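Local structure of putative uncharacterized protein (Mycobacterium avium, 2Z6V) at residues V76-R87 with N196-W204; V121-P130 with T362-L370. The protein is a sulfotransferase, STF9, that probably transfers a sulfuryl group from the donor PAPS to an acceptor not yet established. All blocks are in the same frame, centred on the assembly; numbering follows the deposited sequence.

Overall arrangement
The fold is a parallel five-stranded sheet flanked by helices, consistent with the sulfotransferase family. Contact 1 joins helix 70-96 to the loop between helices 192-195 and 212-219. Contact 2 joins helix 120-126 and the turn after it to helix 360-371. The two lie on opposite sides of the chain's centre, their centres about 31 Å and their nearest atoms about 16 Å apart. Along the chain they cross, in the order 76-87, 121-130, 196-204, 362-370. The segments are 109 residues apart in contact 1 and 232 in contact 2, so each joins distant sequence. Palmitic acid lies beside the loop of contact 1, about 13 Å from the side chain of Tyr124 in contact 2.

Contact 1 of 2, residues V76-R87 with N196-W204; sequences VLDDATNALGRR and NQDFKGLSW. With PLM (palmitic acid), chain C.
Arg87 and Asp198 carry the charged part of this contact. NH1 of Arg87 forms a salt bridge with Asp198 OD1 (2.7 Å), which it meets on the anti side of the carboxylate. The guanidinium and carboxylate planes are 59° apart. The same NH1 donates to Gln197 O (3.1 Å), which lies in the guanidinium plane. One nitrogen thus grips both a side chain and the backbone of the 3-10 segment. Asp47 and Ser50 also bind NH2 of Arg87, and Asp198 is further bonded to Ser50 and Thr226.

The apolar part is built on two small residues of the helix. Ala80 CB packs on Phe199 CE2 (3.7 Å) and on Trp204 CH2 (4.0 Å). Leu84 CB meets the edge of the Phe199 ring at CE1 (4.0 Å). Ala83 points at the loop, with its CB near the edge of the Trp204 ring. Leu202 CD2 lies against palmitic acid C4 (3.7 Å). The loop that packs on helix 70-96 thus also lines the bound lipid.

Gln197 lies across Arg86. CG of Gln197 is anti to its carbonyl carbon (chi1 -71°), which sets CG against Ala83 O and the amide beside Arg86 CB. The amide is bonded to Tyr229 and Phe193. Within the loop, Trp204 NE1 donates to Asn196 O (3.2 Å) in the indole plane. That bond helps to set the rotation of the ring.

Helix 50-64 covers this buried contact through Leu55, on Ala80 and Phe199, and Ile58, on Trp204. Helix 30-41 packs on Thr81 and Leu84 of helix 70-96. Helix 212-219 touches Lys200 and Leu202 of the loop.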
loop_
_atom_site.group_PDB
_atom_site.type_symbol
_atom_site.label_atom_id
_atom_site.label_comp_id
_atom_site.label_asym_id
_atom_site.label_seq_id
_atom_site.Cartn_x
_atom_site.Cartn_y
_atom_site.Cartn_z
ATOM N N VAL A 76 7.859 -1.598 16.414
ATOM C CA VAL A 76 7.457 -0.408 15.681
ATOM C C VAL A 76 8.631 0.537 15.458
ATOM O O VAL A 76 8.790 1.091 14.369
ATOM C CB VAL A 76 6.350 0.369 16.413
ATOM C CG1 VAL A 76 5.974 1.603 15.611
ATOM C CG2 VAL A 76 5.143 -0.517 16.611
ATOM N N LEU A 77 9.446 0.731 16.487
ATOM C CA LEU A 77 10.599 1.613 16.371
ATOM C C LEU A 77 11.641 1.022 15.421
ATOM O O LEU A 77 12.322 1.752 14.695
ATOM C CB LEU A 77 11.219 1.864 17.749
ATOM C CG LEU A 77 10.401 2.766 18.678
ATOM C CD1 LEU A 77 10.980 2.718 20.089
ATOM C CD2 LEU A 77 10.405 4.192 18.132
ATOM N N ASP A 78 11.763 -0.300 15.420
ATOM C CA ASP A 78 12.716 -0.957 14.536
ATOM C C ASP A 78 12.276 -0.776 13.081
ATOM O O ASP A 78 13.102 -0.534 12.194
ATOM C CB ASP A 78 12.823 -2.449 14.861
ATOM C CG ASP A 78 13.959 -3.121 14.107
ATOM O OD1 ASP A 78 15.113 -2.649 14.236
ATOM O OD2 ASP A 78 13.699 -4.111 13.383
ATOM N N ASP A 79 10.974 -0.891 12.841
ATOM C CA ASP A 79 10.449 -0.719 11.494
ATOM C C ASP A 79 10.605 0.735 11.028
ATOM O O ASP A 79 10.936 0.994 9.869
ATOM C CB ASP A 79 8.973 -1.138 11.436
ATOM C CG ASP A 79 8.789 -2.651 11.501
ATOM O OD1 ASP A 79 9.594 -3.377 10.881
ATOM O OD2 ASP A 79 7.832 -3.118 12.154
ATOM N N ALA A 80 10.376 1.676 11.941
ATOM C CA ALA A 80 10.491 3.094 11.618
ATOM C C ALA A 80 11.927 3.418 11.244
ATOM O O ALA A 80 12.178 4.165 10.296
ATOM C CB ALA A 80 10.057 3.938 12.801
ATOM N N THR A 81 12.864 2.838 11.992
ATOM C CA THR A 81 14.287 3.050 11.763
ATOM C C THR A 81 14.656 2.555 10.385
ATOM O O THR A 81 15.273 3.274 9.616
ATOM C CB THR A 81 15.139 2.302 12.803
ATOM O OG1 THR A 81 14.713 2.677 14.118
ATOM C CG2 THR A 81 16.622 2.650 12.639
ATOM N N ASN A 82 14.265 1.325 10.070
ATOM C CA ASN A 82 14.558 0.753 8.757
ATOM C C ASN A 82 13.931 1.565 7.628
ATOM O O ASN A 82 14.553 1.764 6.581
ATOM C CB ASN A 82 14.076 -0.695 8.679
ATOM C CG ASN A 82 14.887 -1.623 9.565
ATOM O OD1 ASN A 82 16.097 -1.447 9.715
ATOM N ND2 ASN A 82 14.229 -2.624 10.142
ATOM N N ALA A 83 12.704 2.036 7.848
ATOM C CA ALA A 83 12.002 2.834 6.854
ATOM C C ALA A 83 12.761 4.137 6.611
ATOM O O ALA A 83 12.976 4.530 5.466
ATOM C CB ALA A 83 10.576 3.134 7.324
ATOM N N LEU A 84 13.169 4.797 7.692
ATOM C CA LEU A 84 13.910 6.047 7.585
ATOM C C LEU A 84 15.281 5.806 6.963
ATOM O O LEU A 84 15.809 6.671 6.258
ATOM C CB LEU A 84 14.065 6.697 8.968
ATOM C CG LEU A 84 14.744 8.071 8.987
ATOM C CD1 LEU A 84 13.975 9.031 8.089
ATOM C CD2 LEU A 84 14.805 8.597 10.415
ATOM N N GLY A 85 15.851 4.631 7.217
ATOM C CA GLY A 85 17.148 4.303 6.651
ATOM C C GLY A 85 17.071 4.251 5.133
ATOM O O GLY A 85 18.012 4.657 4.441
ATOM N N ARG A 86 15.951 3.744 4.610
ATOM C CA ARG A 86 15.746 3.665 3.166
ATOM C C ARG A 86 15.733 5.071 2.593
ATOM O O ARG A 86 16.321 5.342 1.541
ATOM C CB ARG A 86 14.419 2.980 2.853
ATOM C CG ARG A 86 14.476 1.487 2.988
ATOM C CD ARG A 86 13.148 0.926 3.413
ATOM N NE ARG A 86 13.378 -0.349 4.066
ATOM C CZ ARG A 86 12.568 -0.887 4.962
ATOM N NH1 ARG A 86 11.453 -0.257 5.320
ATOM N NH2 ARG A 86 12.888 -2.049 5.513
ATOM N N ARG A 87 15.045 5.959 3.303
ATOM C CA ARG A 87 14.937 7.356 2.915
ATOM C C ARG A 87 16.352 7.918 2.792
ATOM O O ARG A 87 16.662 8.620 1.842
ATOM C CB ARG A 87 14.136 8.109 3.981
ATOM C CG ARG A 87 13.934 9.590 3.732
ATOM C CD ARG A 87 13.061 9.845 2.543
ATOM N NE ARG A 87 12.733 11.263 2.437
ATOM C CZ ARG A 87 11.742 11.860 3.094
ATOM N NH1 ARG A 87 10.962 11.164 3.918
ATOM N NH2 ARG A 87 11.522 13.157 2.915
ATOM N N ASN A 196 5.508 5.142 3.678
ATOM C CA ASN A 196 5.798 5.052 5.099
ATOM C C ASN A 196 7.211 5.542 5.403
ATOM O O ASN A 196 7.538 5.838 6.558
ATOM C CB ASN A 196 5.587 3.619 5.604
ATOM C CG ASN A 196 6.640 2.659 5.100
ATOM O OD1 ASN A 196 7.399 2.975 4.179
ATOM N ND2 ASN A 196 6.688 1.469 5.693
ATOM N N GLN A 197 8.041 5.659 4.367
ATOM C CA GLN A 197 9.411 6.148 4.535
ATOM C C GLN A 197 9.417 7.665 4.745
ATOM O O GLN A 197 10.467 8.271 4.997
ATOM C CB GLN A 197 10.266 5.795 3.319
ATOM C CG GLN A 197 10.601 4.316 3.189
ATOM C CD GLN A 197 11.258 3.983 1.864
ATOM O OE1 GLN A 197 12.193 4.661 1.430
ATOM N NE2 GLN A 197 10.774 2.931 1.213
ATOM N N ASP A 198 8.247 8.282 4.618
ATOM C CA ASP A 198 8.130 9.710 4.846
ATOM C C ASP A 198 7.174 9.874 6.019
ATOM O O ASP A 198 6.735 10.975 6.350
ATOM C CB ASP A 198 7.591 10.425 3.607
ATOM C CG ASP A 198 7.582 11.944 3.769
ATOM O OD1 ASP A 198 8.636 12.512 4.153
ATOM O OD2 ASP A 198 6.523 12.565 3.513
ATOM N N PHE A 199 6.860 8.746 6.645
ATOM C CA PHE A 199 5.967 8.696 7.795
ATOM C C PHE A 199 4.639 9.425 7.618
ATOM O O PHE A 199 4.152 10.117 8.512
ATOM C CB PHE A 199 6.722 9.167 9.036
ATOM C CG PHE A 199 7.926 8.321 9.333
ATOM C CD1 PHE A 199 9.181 8.676 8.849
ATOM C CD2 PHE A 199 7.787 7.106 10.006
ATOM C CE1 PHE A 199 10.275 7.834 9.023
ATOM C CE2 PHE A 199 8.877 6.253 10.185
ATOM C CZ PHE A 199 10.122 6.616 9.693
ATOM N N LYS A 200 4.065 9.229 6.435
ATOM C CA LYS A 200 2.770 9.778 6.044
ATOM C C LYS A 200 2.123 8.681 5.194
ATOM O O LYS A 200 1.927 8.829 3.978
ATOM C CB LYS A 200 2.941 11.052 5.222
ATOM C CG LYS A 200 3.521 12.216 5.999
ATOM C CD LYS A 200 3.556 13.455 5.129
ATOM C CE LYS A 200 4.228 14.614 5.815
ATOM N NZ LYS A 200 4.448 15.698 4.829
ATOM N N GLY A 201 1.841 7.567 5.864
ATOM C CA GLY A 201 1.231 6.414 5.233
ATOM C C GLY A 201 0.272 5.783 6.224
ATOM O O GLY A 201 0.580 5.627 7.411
ATOM N N LEU A 202 -0.901 5.416 5.736
ATOM C CA LEU A 202 -1.920 4.838 6.583
ATOM C C LEU A 202 -1.520 3.524 7.267
ATOM O O LEU A 202 -2.163 3.118 8.228
ATOM C CB LEU A 202 -3.192 4.638 5.755
ATOM C CG LEU A 202 -4.492 4.251 6.455
ATOM C CD1 LEU A 202 -4.830 5.266 7.547
ATOM C CD2 LEU A 202 -5.603 4.176 5.413
ATOM N N SER A 203 -0.465 2.862 6.798
ATOM C CA SER A 203 -0.069 1.595 7.406
ATOM C C SER A 203 0.408 1.748 8.843
ATOM O O SER A 203 0.213 0.848 9.659
ATOM C CB SER A 203 1.020 0.904 6.585
ATOM O OG SER A 203 2.222 1.647 6.577
ATOM N N TRP A 204 1.032 2.879 9.157
ATOM C CA TRP A 204 1.519 3.110 10.511
ATOM C C TRP A 204 0.391 3.085 11.541
ATOM O O TRP A 204 0.586 2.636 12.675
ATOM C CB TRP A 204 2.246 4.450 10.593
ATOM C CG TRP A 204 3.591 4.429 9.952
ATOM C CD1 TRP A 204 4.015 5.196 8.900
ATOM C CD2 TRP A 204 4.696 3.598 10.313
ATOM N NE1 TRP A 204 5.315 4.889 8.587
ATOM C CE2 TRP A 204 5.759 3.911 9.437
ATOM C CE3 TRP A 204 4.892 2.616 11.293
ATOM C CZ2 TRP A 204 7.006 3.276 9.509
ATOM C CZ3 TRP A 204 6.136 1.980 11.365
ATOM C CH2 TRP A 204 7.176 2.315 10.476
HETATM C C1 PLM C . -4.479 1.481 9.296
HETATM O O1 PLM C . -5.184 2.183 10.052
HETATM O O2 PLM C . -3.234 1.379 9.340
HETATM C C2 PLM C . -5.194 0.668 8.213
HETATM C C3 PLM C . -6.181 1.535 7.431
HETATM C C4 PLM C . -6.814 0.786 6.256
HETATM C C5 PLM C . -5.762 0.326 5.244
HETATM C C6 PLM C . -5.066 -0.962 5.691
HETATM C C7 PLM C . -3.823 -1.217 4.837
HETATM C C8 PLM C . -2.703 -0.245 5.212
HETATM C C9 PLM C . -1.969 0.223 3.955
HETATM C CA PLM C . -1.521 -0.960 3.094
HETATM C CB PLM C . -1.249 -0.528 1.651
HETATM C CC PLM C . -2.487 0.159 1.072
HETATM C CD PLM C . -2.576 1.612 1.544
HETATM C CE PLM C . -3.997 2.172 1.441
HETATM C CF PLM C . -4.927 1.424 2.399
HETATM C CG PLM C . -6.324 2.045 2.436
HETATM O O HOH W 1 9.588 0.997 3.778
#

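Contact 2 of 2, residues V121-P130 with T362-L370; sequences VISYLLDQDP and TEARMRNWL
Trp369 carries Tyr124 CB over one face of its indole. This is a CH-pi contact, with CB 3.8 Å from the centroid of the six-membered ring. The Tyr124 ring and the six-membered ring of Trp369 are tilted by only 20°, yet are so displaced that the centroids stand 5.2 Å apart. Leu125 CD2 and Gln128 NE2 approach the indole obliquely. His373 also stacks with Trp369. The guanidinium of Arg365 has Pro130 CD over one face, 3.8 Å from NH1 of Arg365, and Thr362 CA of its own helix at the edge.

Chi1 of Trp369, at -168°, sets CG opposite the backbone N and brings the indole up to Tyr124 CB. Further in, Leu125 CD2 lies against Met366 CB (3.8 Å) and touches Leu370 CG (4.2 Å). Val121 CG1 touches Leu370 CD2 (4.1 Å). Gln128 CB packs against Arg365 CB and Met366 CG. At the end of the type I turn from Leu126, Asp129 lies beside Thr362.

The axes of helices 121-126 and 362-370 approach to 9.8 Å and run at 140°, closer to antiparallel than parallel. Helix 120-126 follows the loop after strand 109-113, which in sulfotransferases usually binds the phosphosulfate of PAPS. The polar ends turn to other partners: Asp129 bonds to Tyr351 and Thr362 to Thr359. The segments meet without hydrogen bonds between them, through Trp369, Leu125, Met366 and the aliphatic parts of Gln128 and Arg365. The contact thus depends on shape and apolar burial.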
loop_
_atom_site.group_PDB
_atom_site.type_symbol
_atom_site.label_atom_id
_atom_site.label_comp_id
_atom_site.label_asym_id
_atom_site.label_seq_id
_atom_site.Cartn_x
_atom_site.Cartn_y
_atom_site.Cartn_z
ATOM N N VAL A 121 -5.245 -9.871 -8.128
ATOM C CA VAL A 121 -5.119 -10.414 -9.486
ATOM C C VAL A 121 -4.634 -9.437 -10.557
ATOM O O VAL A 121 -3.703 -9.743 -11.309
ATOM C CB VAL A 121 -6.447 -11.034 -9.999
ATOM C CG1 VAL A 121 -6.319 -11.379 -11.473
ATOM C CG2 VAL A 121 -6.775 -12.298 -9.220
ATOM N N ILE A 122 -5.264 -8.270 -10.645
ATOM C CA ILE A 122 -4.856 -7.311 -11.659
ATOM C C ILE A 122 -3.418 -6.851 -11.494
ATOM O O ILE A 122 -2.722 -6.674 -12.492
ATOM C CB ILE A 122 -5.753 -6.058 -11.697
ATOM C CG1 ILE A 122 -5.436 -5.269 -12.971
ATOM C CG2 ILE A 122 -5.513 -5.186 -10.457
ATOM C CD1 ILE A 122 -6.053 -3.913 -13.015
ATOM N N SER A 123 -2.973 -6.650 -10.254
ATOM C CA SER A 123 -1.598 -6.217 -10.028
ATOM C C SER A 123 -0.643 -7.197 -10.674
ATOM O O SER A 123 0.298 -6.787 -11.339
ATOM C CB SER A 123 -1.265 -6.121 -8.529
ATOM O OG SER A 123 -1.788 -4.943 -7.948
ATOM N N TYR A 124 -0.890 -8.492 -10.480
ATOM C CA TYR A 124 -0.036 -9.533 -11.053
ATOM C C TYR A 124 -0.174 -9.658 -12.559
ATOM O O TYR A 124 0.806 -9.944 -13.246
ATOM C CB TYR A 124 -0.309 -10.903 -10.411
ATOM C CG TYR A 124 0.253 -11.038 -9.013
ATOM C CD1 TYR A 124 -0.434 -10.525 -7.913
ATOM C CD2 TYR A 124 1.507 -11.619 -8.797
ATOM C CE1 TYR A 124 0.113 -10.575 -6.636
ATOM C CE2 TYR A 124 2.066 -11.677 -7.523
ATOM C CZ TYR A 124 1.365 -11.148 -6.448
ATOM O OH TYR A 124 1.926 -11.141 -5.191
ATOM N N LEU A 125 -1.379 -9.458 -13.081
ATOM C CA LEU A 125 -1.566 -9.559 -14.524
ATOM C C LEU A 125 -0.841 -8.438 -15.278
ATOM O O LEU A 125 -0.254 -8.669 -16.336
ATOM C CB LEU A 125 -3.058 -9.559 -14.871
ATOM C CG LEU A 125 -3.775 -10.841 -14.441
ATOM C CD1 LEU A 125 -5.228 -10.802 -14.889
ATOM C CD2 LEU A 125 -3.053 -12.045 -15.044
ATOM N N LEU A 126 -0.876 -7.229 -14.726
ATOM C CA LEU A 126 -0.211 -6.095 -15.355
ATOM C C LEU A 126 1.291 -6.308 -15.297
ATOM O O LEU A 126 2.031 -5.802 -16.137
ATOM C CB LEU A 126 -0.559 -4.788 -14.633
ATOM C CG LEU A 126 -2.006 -4.289 -14.703
ATOM C CD1 LEU A 126 -2.194 -3.109 -13.763
ATOM C CD2 LEU A 126 -2.340 -3.908 -16.135
ATOM N N ASP A 127 1.733 -7.065 -14.298
ATOM C CA ASP A 127 3.150 -7.334 -14.118
ATOM C C ASP A 127 3.655 -8.344 -15.141
ATOM O O ASP A 127 4.863 -8.543 -15.279
ATOM C CB ASP A 127 3.407 -7.835 -12.693
ATOM C CG ASP A 127 4.889 -7.948 -12.369
ATOM O OD1 ASP A 127 5.657 -7.022 -12.711
ATOM O OD2 ASP A 127 5.287 -8.960 -11.755
ATOM N N GLN A 128 2.722 -8.972 -15.858
ATOM C CA GLN A 128 3.054 -9.956 -16.887
ATOM C C GLN A 128 3.469 -9.305 -18.204
ATOM O O GLN A 128 3.991 -9.971 -19.091
ATOM C CB GLN A 128 1.864 -10.874 -17.143
ATOM C CG GLN A 128 1.522 -11.764 -15.982
ATOM C CD GLN A 128 2.732 -12.509 -15.479
ATOM O OE1 GLN A 128 3.435 -13.167 -16.254
ATOM N NE2 GLN A 128 2.995 -12.407 -14.174
ATOM N N ASP A 129 3.222 -8.007 -18.333
ATOM C CA ASP A 129 3.574 -7.256 -19.539
ATOM C C ASP A 129 5.029 -6.809 -19.381
ATOM O O ASP A 129 5.340 -5.985 -18.520
ATOM C CB ASP A 129 2.658 -6.035 -19.659
ATOM C CG ASP A 129 2.768 -5.349 -21.003
ATOM O OD1 ASP A 129 3.898 -5.244 -21.531
ATOM O OD2 ASP A 129 1.720 -4.902 -21.519
ATOM N N PRO A 130 5.941 -7.345 -20.206
ATOM C CA PRO A 130 7.356 -6.963 -20.094
ATOM C C PRO A 130 7.697 -5.490 -20.318
ATOM O O PRO A 130 8.799 -5.058 -19.995
ATOM C CB PRO A 130 8.050 -7.892 -21.098
ATOM C CG PRO A 130 6.977 -8.180 -22.107
ATOM C CD PRO A 130 5.741 -8.354 -21.262
ATOM N N THR A 362 1.949 -11.276 -24.199
ATOM C CA THR A 362 1.494 -10.805 -22.901
ATOM C C THR A 362 0.194 -11.501 -22.498
ATOM O O THR A 362 0.068 -11.994 -21.373
ATOM C CB THR A 362 1.315 -9.251 -22.904
ATOM O OG1 THR A 362 2.604 -8.625 -22.928
ATOM C CG2 THR A 362 0.561 -8.776 -21.670
ATOM N N GLU A 363 -0.762 -11.557 -23.421
ATOM C CA GLU A 363 -2.044 -12.203 -23.152
ATOM C C GLU A 363 -1.828 -13.659 -22.730
ATOM O O GLU A 363 -2.555 -14.193 -21.890
ATOM C CB GLU A 363 -2.940 -12.129 -24.392
ATOM C CG GLU A 363 -4.300 -12.778 -24.214
ATOM C CD GLU A 363 -5.223 -12.569 -25.412
ATOM O OE1 GLU A 363 -4.761 -12.753 -26.565
ATOM O OE2 GLU A 363 -6.413 -12.233 -25.198
ATOM N N ALA A 364 -0.817 -14.297 -23.308
ATOM C CA ALA A 364 -0.508 -15.679 -22.971
ATOM C C ALA A 364 0.041 -15.779 -21.543
ATOM O O ALA A 364 -0.316 -16.702 -20.798
ATOM C CB ALA A 364 0.496 -16.242 -23.960
ATOM N N ARG A 365 0.905 -14.831 -21.170
ATOM C CA ARG A 365 1.492 -14.806 -19.826
ATOM C C ARG A 365 0.394 -14.585 -18.802
ATOM O O ARG A 365 0.404 -15.185 -17.725
ATOM C CB ARG A 365 2.538 -13.693 -19.704
ATOM C CG ARG A 365 3.688 -13.814 -20.690
ATOM C CD ARG A 365 4.752 -12.766 -20.445
ATOM N NE ARG A 365 5.823 -12.823 -21.440
ATOM C CZ ARG A 365 5.764 -12.266 -22.651
ATOM N NH1 ARG A 365 4.680 -11.597 -23.028
ATOM N NH2 ARG A 365 6.794 -12.375 -23.490
ATOM N N MET A 366 -0.560 -13.724 -19.142
ATOM C CA MET A 366 -1.667 -13.449 -18.242
ATOM C C MET A 366 -2.509 -14.704 -18.039
ATOM O O MET A 366 -2.936 -14.999 -16.923
ATOM C CB MET A 366 -2.544 -12.329 -18.795
ATOM C CG MET A 366 -1.808 -11.037 -19.025
ATOM S SD MET A 366 -2.958 -9.697 -19.293
ATOM C CE MET A 366 -1.919 -8.270 -18.998
ATOM N N ARG A 367 -2.747 -15.432 -19.127
ATOM C CA ARG A 367 -3.533 -16.663 -19.079
ATOM C C ARG A 367 -2.785 -17.742 -18.314
ATOM O O ARG A 367 -3.376 -18.500 -17.545
ATOM C CB ARG A 367 -3.835 -17.144 -20.495
ATOM C CG ARG A 367 -5.123 -16.594 -21.055
ATOM C CD ARG A 367 -5.146 -16.712 -22.561
ATOM N NE ARG A 367 -6.461 -16.394 -23.107
ATOM C CZ ARG A 367 -6.676 -16.068 -24.378
ATOM N NH1 ARG A 367 -5.655 -16.008 -25.227
ATOM N NH2 ARG A 367 -7.912 -15.816 -24.803
ATOM N N ASN A 368 -1.477 -17.802 -18.530
ATOM C CA ASN A 368 -0.655 -18.779 -17.840
ATOM C C ASN A 368 -0.662 -18.504 -16.342
ATOM O O ASN A 368 -0.633 -19.439 -15.535
ATOM C CB ASN A 368 0.779 -18.734 -18.357
ATOM C CG ASN A 368 1.745 -19.437 -17.428
ATOM O OD1 ASN A 368 1.583 -20.618 -17.126
ATOM N ND2 ASN A 368 2.754 -18.708 -16.958
ATOM N N TRP A 369 -0.699 -17.225 -15.971
ATOM C CA TRP A 369 -0.711 -16.858 -14.566
ATOM C C TRP A 369 -2.024 -17.282 -13.920
ATOM O O TRP A 369 -2.023 -17.905 -12.862
ATOM C CB TRP A 369 -0.522 -15.348 -14.391
ATOM C CG TRP A 369 -0.238 -14.964 -12.969
ATOM C CD1 TRP A 369 0.982 -14.949 -12.350
ATOM C CD2 TRP A 369 -1.203 -14.663 -11.956
ATOM N NE1 TRP A 369 0.834 -14.667 -11.013
ATOM C CE2 TRP A 369 -0.496 -14.487 -10.743
ATOM C CE3 TRP A 369 -2.599 -14.529 -11.953
ATOM C CZ2 TRP A 369 -1.138 -14.185 -9.538
ATOM C CZ3 TRP A 369 -3.241 -14.228 -10.755
ATOM C CH2 TRP A 369 -2.507 -14.060 -9.561
ATOM N N LEU A 370 -3.142 -16.949 -14.557
ATOM C CA LEU A 370 -4.464 -17.294 -14.032
ATOM C C LEU A 370 -4.670 -18.800 -13.881
ATOM O O LEU A 370 -5.333 -19.261 -12.947
ATOM C CB LEU A 370 -5.556 -16.738 -14.946
ATOM C CG LEU A 370 -5.804 -15.234 -14.907
ATOM C CD1 LEU A 370 -6.624 -14.810 -16.118
ATOM C CD2 LEU A 370 -6.510 -14.882 -13.602
#